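Local structure of inhibitor from Tityus obscurus scorpion venom (TopI1) (Tityus, 6MRQ) at residues 19-22 with 27-30. The protein probably inhibits serine proteases such as trypsin, as a small disulfide-rich peptide of scorpion venom. Residues are numbered along the deposited sequence; the frame is centred on the assembly and turned at random.
Sequences KGKC and CKCM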
loop_
_atom_site.group_PDB
_atom_site.type_symbol
_atom_site.label_atom_id
_atom_site.label_comp_id
_atom_site.label_asym_id
_atom_site.label_seq_id
_atom_site.Cartn_x
_atom_site.Cartn_y
_atom_site.Cartn_z
ATOM N N LYS B 19 -15.583 -7.822 9.725
ATOM C CA LYS B 19 -15.868 -9.223 9.463
ATOM C C LYS B 19 -14.856 -9.768 8.465
ATOM O O LYS B 19 -14.312 -9.031 7.637
ATOM C CB LYS B 19 -17.273 -9.379 8.888
ATOM C CG LYS B 19 -17.789 -10.805 8.895
ATOM C CD LYS B 19 -19.287 -10.842 8.639
ATOM C CE LYS B 19 -19.846 -12.239 8.842
ATOM N NZ LYS B 19 -21.321 -12.275 8.647
ATOM N N GLY B 20 -14.593 -11.065 8.555
ATOM C CA GLY B 20 -13.618 -11.668 7.667
ATOM C C GLY B 20 -13.377 -13.119 8.025
ATOM O O GLY B 20 -14.182 -13.747 8.717
ATOM N N LYS B 21 -12.250 -13.634 7.545
ATOM C CA LYS B 21 -11.906 -15.022 7.774
ATOM C C LYS B 21 -10.395 -15.166 7.736
ATOM O O LYS B 21 -9.684 -14.319 7.188
ATOM C CB LYS B 21 -12.543 -15.943 6.728
ATOM C CG LYS B 21 -12.185 -15.611 5.284
ATOM C CD LYS B 21 -12.983 -16.476 4.308
ATOM C CE LYS B 21 -12.782 -16.026 2.863
ATOM N NZ LYS B 21 -13.583 -16.857 1.911
ATOM N N CYS B 22 -9.919 -16.247 8.350
ATOM C CA CYS B 22 -8.536 -16.690 8.224
ATOM C C CYS B 22 -8.514 -17.785 7.168
ATOM O O CYS B 22 -9.075 -18.861 7.378
ATOM C CB CYS B 22 -8.015 -17.233 9.552
ATOM S SG CYS B 22 -6.311 -17.775 9.446
ATOM N N CYS B 27 -4.999 -13.366 7.068
ATOM C CA CYS B 27 -6.208 -12.653 7.444
ATOM C C CYS B 27 -6.848 -12.020 6.220
ATOM O O CYS B 27 -6.182 -11.326 5.447
ATOM C CB CYS B 27 -5.849 -11.569 8.453
ATOM S SG CYS B 27 -5.284 -12.218 10.019
ATOM N N LYS B 28 -8.150 -12.241 6.062
ATOM C CA LYS B 28 -8.917 -11.727 4.928
ATOM C C LYS B 28 -10.086 -10.906 5.458
ATOM O O LYS B 28 -11.148 -11.440 5.782
ATOM C CB LYS B 28 -9.383 -12.871 4.030
ATOM C CG LYS B 28 -8.234 -13.581 3.346
ATOM C CD LYS B 28 -8.693 -14.371 2.147
ATOM C CE LYS B 28 -7.512 -15.004 1.433
ATOM N NZ LYS B 28 -7.952 -15.751 0.236
ATOM N N CYS B 29 -9.879 -9.597 5.546
ATOM C CA CYS B 29 -10.951 -8.654 5.853
ATOM C C CYS B 29 -10.846 -7.444 4.929
ATOM O O CYS B 29 -10.948 -6.290 5.363
ATOM C CB CYS B 29 -10.942 -8.248 7.328
ATOM S SG CYS B 29 -9.425 -7.405 7.832
ATOM N N MET B 30 -10.591 -7.711 3.643
ATOM C CA MET B 30 -10.518 -6.735 2.558
ATOM C C MET B 30 -9.262 -5.871 2.522
ATOM O O MET B 30 -8.719 -5.637 1.438
ATOM C CB MET B 30 -11.778 -5.870 2.489
ATOM C CG MET B 30 -13.024 -6.672 2.145
ATOM S SD MET B 30 -14.246 -5.818 1.146
ATOM C CE MET B 30 -14.854 -4.626 2.331
#
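Lys21 and Lys28 face each other as an antiparallel hydrogen-bonded pair and close their ring with two backbone bonds. Lys28 N donates a hydrogen bond to Lys21 O at 2.8 Å, arriving nearly head-on to the carbonyl (C=O...N angle 176°). In the return bond, Lys21 N reaches Lys28 O at 3.0 Å but lies tilted 30° from the carbonyl plane, so the two bonds are not equivalent. Beside this ring Cys22 and Cys27 form the non-hydrogen-bonded pair. Side-chain packing is slight: both lysine chains leave the same face and cross at a slant, and Lys28 CB lies 3.5 Å from Lys21 O. A chi1 of 57° puts Lys21 CG between its backbone N and carbonyl carbon, 4.1 Å from Lys28 CB. Lys21 NZ and Lys28 NZ stay 6.0 Å apart, each in a salt bridge to a different carboxylate oxygen of Glu23. Beyond the paired strands, Gly20 CA passes 3.1 Å from Lys28 O, a close backbone approach, while Cys29 CB rests 3.5 Å from Lys19 O. On the face opposite the lysines, disulfides tie Cys22 to Cys5 and Cys27 to Cys11, which precedes helix 12-15; past the strand, Cys29 is linked to Cys15 of that helix. The pairs Cys11-Cys27 and Cys15-Cys29 define the cysteine-stabilised alpha/beta fold. Next to Cys29, Met30 makes backbone hydrogen bonds to the other protein chain, so the Cys15-Cys29 link fastens the segment beside the interface. The chemistry thus divides the hairpin: sulfur links anchor one face, whereas on the other two lysine ammonium groups hold the Glu23 carboxylate, probably favouring its charged form.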